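Local coordinates for protein Gp6 (Enterobacteria phage HK97, PDB 3JVO) that forms a thirteen-membered ring with an open central channel for DNA ejection, joining the portal and gp7 in the phage head-tail connector, at residues Val63-Ala68 / Ala86-Met91. Sequence-based numbering, arbitrary orientation.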
ATOM      1  N   VAL G  63       8.360 -35.869 -13.954  1.00 27.77           N
ATOM      2  CA  VAL G  63       7.122 -36.343 -14.564  1.00 26.70           C
ATOM      3  C   VAL G  63       5.978 -36.305 -13.530  1.00 26.62           C
ATOM      4  O   VAL G  63       4.863 -35.892 -13.829  1.00 25.85           O
ATOM      5  CB  VAL G  63       7.291 -37.782 -15.128  1.00 27.21           C
ATOM      6  CG1 VAL G  63       5.925 -38.387 -15.528  1.00 27.43           C
ATOM      7  CG2 VAL G  63       8.269 -37.803 -16.328  1.00 26.43           C
ATOM      8  N   LEU G  64       6.275 -36.741 -12.313  1.00 25.56           N
ATOM      9  CA  LEU G  64       5.291 -36.700 -11.232  1.00 25.98           C
ATOM     10  C   LEU G  64       4.807 -35.275 -10.987  1.00 26.08           C
ATOM     11  O   LEU G  64       3.618 -35.057 -10.770  1.00 25.43           O
ATOM     12  CB  LEU G  64       5.866 -37.278  -9.947  1.00 25.04           C
ATOM     13  CG  LEU G  64       6.000 -38.799  -9.835  1.00 28.07           C
ATOM     14  CD1 LEU G  64       6.672 -39.125  -8.482  1.00 27.01           C
ATOM     15  CD2 LEU G  64       4.646 -39.531  -9.932  1.00 27.11           C
ATOM     16  N   LEU G  65       5.717 -34.296 -11.050  1.00 25.69           N
ATOM     17  CA  LEU G  65       5.325 -32.907 -10.776  1.00 25.09           C
ATOM     18  C   LEU G  65       4.479 -32.330 -11.912  1.00 24.50           C
ATOM     19  O   LEU G  65       3.483 -31.618 -11.693  1.00 24.80           O
ATOM     20  CB  LEU G  65       6.554 -32.041 -10.534  1.00 25.72           C
ATOM     21  CG  LEU G  65       7.372 -32.303  -9.253  1.00 27.15           C
ATOM     22  CD1 LEU G  65       8.726 -31.666  -9.404  1.00 27.08           C
ATOM     23  CD2 LEU G  65       6.622 -31.711  -8.058  1.00 30.50           C
ATOM     24  N   VAL G  66       4.875 -32.645 -13.130  1.00 24.74           N
ATOM     25  CA  VAL G  66       4.157 -32.156 -14.304  1.00 25.05           C
ATOM     26  C   VAL G  66       2.764 -32.812 -14.336  1.00 24.54           C
ATOM     27  O   VAL G  66       1.776 -32.151 -14.612  1.00 24.86           O
ATOM     28  CB  VAL G  66       4.982 -32.389 -15.608  1.00 24.18           C
ATOM     29  CG1 VAL G  66       4.154 -32.016 -16.875  1.00 25.27           C
ATOM     30  CG2 VAL G  66       6.241 -31.558 -15.555  1.00 23.71           C
ATOM     31  N   PHE G  67       2.715 -34.114 -14.067  1.00 24.55           N
ATOM     32  CA  PHE G  67       1.457 -34.879 -14.032  1.00 24.92           C
ATOM     33  C   PHE G  67       0.489 -34.294 -12.994  1.00 25.18           C
ATOM     34  O   PHE G  67      -0.690 -34.055 -13.284  1.00 25.24           O
ATOM     35  CB  PHE G  67       1.737 -36.369 -13.729  1.00 24.26           C
ATOM     36  CG  PHE G  67       0.548 -37.100 -13.129  1.00 26.04           C
ATOM     37  CD1 PHE G  67      -0.429 -37.656 -13.944  1.00 24.36           C
ATOM     38  CD2 PHE G  67       0.388 -37.181 -11.748  1.00 23.23           C
ATOM     39  CE1 PHE G  67      -1.547 -38.287 -13.375  1.00 23.17           C
ATOM     40  CE2 PHE G  67      -0.717 -37.831 -11.174  1.00 24.87           C
ATOM     41  CZ  PHE G  67      -1.675 -38.385 -11.986  1.00 24.00           C
ATOM     42  N   ALA G  68       0.974 -34.078 -11.773  1.00 25.15           N
ATOM     43  CA  ALA G  68       0.091 -33.563 -10.731  1.00 25.48           C
ATOM     44  C   ALA G  68      -0.390 -32.145 -11.094  1.00 25.49           C
ATOM     45  O   ALA G  68      -1.515 -31.783 -10.814  1.00 25.14           O
ATOM     46  CB  ALA G  68       0.794 -33.595  -9.350  1.00 24.77           C
ATOM     47  N   ALA G  86      10.106 -24.525  -9.075  1.00 34.88           N
ATOM     48  CA  ALA G  86      11.442 -24.670  -9.681  1.00 34.01           C
ATOM     49  C   ALA G  86      11.943 -26.106  -9.756  1.00 33.88           C
ATOM     50  O   ALA G  86      12.740 -26.433 -10.631  1.00 34.27           O
ATOM     51  CB  ALA G  86      12.454 -23.817  -8.920  1.00 33.72           C
ATOM     52  N   ALA G  87      11.479 -26.955  -8.843  1.00 33.48           N
ATOM     53  CA  ALA G  87      11.932 -28.347  -8.773  1.00 33.96           C
ATOM     54  C   ALA G  87      11.757 -29.122 -10.089  1.00 33.97           C
ATOM     55  O   ALA G  87      12.594 -29.950 -10.421  1.00 33.65           O
ATOM     56  CB  ALA G  87      11.246 -29.084  -7.627  1.00 33.73           C
ATOM     57  N   ALA G  88      10.683 -28.847 -10.837  1.00 34.33           N
ATOM     58  CA  ALA G  88      10.410 -29.588 -12.075  1.00 34.94           C
ATOM     59  C   ALA G  88      11.480 -29.373 -13.144  1.00 35.20           C
ATOM     60  O   ALA G  88      12.045 -30.353 -13.617  1.00 35.03           O
ATOM     61  CB  ALA G  88       9.008 -29.271 -12.631  1.00 35.12           C
ATOM     62  N   GLU G  89      11.754 -28.113 -13.515  1.00 35.68           N
ATOM     63  CA  GLU G  89      12.825 -27.817 -14.488  1.00 37.48           C
ATOM     64  C   GLU G  89      14.212 -28.225 -13.992  1.00 36.37           C
ATOM     65  O   GLU G  89      15.010 -28.729 -14.767  1.00 36.20           O
ATOM     66  CB  GLU G  89      12.812 -26.347 -14.979  1.00 37.86           C
ATOM     67  CG  GLU G  89      12.823 -25.269 -13.868  1.00 44.67           C
ATOM     68  CD  GLU G  89      14.176 -24.523 -13.715  1.00 51.60           C
ATOM     69  OE1 GLU G  89      15.210 -25.002 -14.272  1.00 53.27           O
ATOM     70  OE2 GLU G  89      14.193 -23.459 -13.025  1.00 52.92           O
ATOM     71  N   ARG G  90      14.485 -28.020 -12.704  1.00 35.77           N
ATOM     72  CA  ARG G  90      15.772 -28.415 -12.120  1.00 36.26           C
ATOM     73  C   ARG G  90      15.996 -29.926 -12.176  1.00 35.93           C
ATOM     74  O   ARG G  90      17.064 -30.372 -12.569  1.00 35.14           O
ATOM     75  CB  ARG G  90      15.939 -27.853 -10.693  1.00 35.98           C
ATOM     76  CG  ARG G  90      16.235 -26.355 -10.732  1.00 38.34           C
ATOM     77  CD  ARG G  90      16.121 -25.648  -9.394  1.00 44.68           C
ATOM     78  NE  ARG G  90      16.198 -24.197  -9.611  1.00 49.36           N
ATOM     79  CZ  ARG G  90      16.020 -23.256  -8.682  1.00 52.07           C
ATOM     80  NH1 ARG G  90      15.758 -23.571  -7.414  1.00 53.66           N
ATOM     81  NH2 ARG G  90      16.101 -21.981  -9.027  1.00 53.08           N
HETATM   82  N   MSE G  91      14.976 -30.704 -11.834  1.00 36.67           N
HETATM   83  CA  MSE G  91      15.049 -32.160 -11.962  1.00 38.38           C
HETATM   84  C   MSE G  91      15.371 -32.572 -13.402  1.00 39.40           C
HETATM   85  O   MSE G  91      16.108 -33.513 -13.618  1.00 38.52           O
HETATM   86  CB  MSE G  91      13.723 -32.811 -11.563  1.00 38.92           C
HETATM   87  CG  MSE G  91      13.336 -32.682 -10.092  1.00 40.52           C
HETATM   88 SE   MSE G  91      14.315 -33.968  -9.043  0.75 45.50          SE
HETATM   89  CE  MSE G  91      12.837 -34.259  -7.874  1.00 42.66           C
TER
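The backbone N of Ala87 is hydrogen-bonded to the side-chain oxygen OD1 of Asn85, just ahead of it in the chain. Leu65 of helix 57-72 packs against both residues, bringing its CD1 methyl 4.0 Å from CB of Ala87. The same methyl reaches Ala88, lying 4.0 Å from its CB and 3.7 Å from its N. One branch of one leucine thus does all the touching between segments 63-68 and 86-91, resting across the Ala87-Ala88 peptide with an alanine methyl from each residue beside it. The torsions explain the reach: with CG beside the backbone N (chi1 -68°) and CD1 anti to CA (chi2 163°), CD1 is carried outward to the end of an extended arm. Small alanine side chains on the receiving side are consistent with the close approach of the backbones, where CA of Leu65 and CA of Ala88 are 6.2 Å apart.

The two helices run roughly antiparallel, which puts Met91, modelled as selenomethionine, beside Ala58 and Ala62 earlier on helix 57-72. Within segment 86-91, CB of Ala86 sits over the centre of one face of the Arg90 guanidinium, 3.5 Å above its plane. A neighbouring subunit adds Arg74, on which Leu65 packs, and Glu84, whose OE2 makes a long, weak ion pair with NH1 of Arg90.

No hydrogen bond or charge pair joins the two segments. Their attraction is apolar and non-directional, and the contact is a modest one: a single leucine methyl laid against two alanines and the peptide between them, with 139 Å² buried in all.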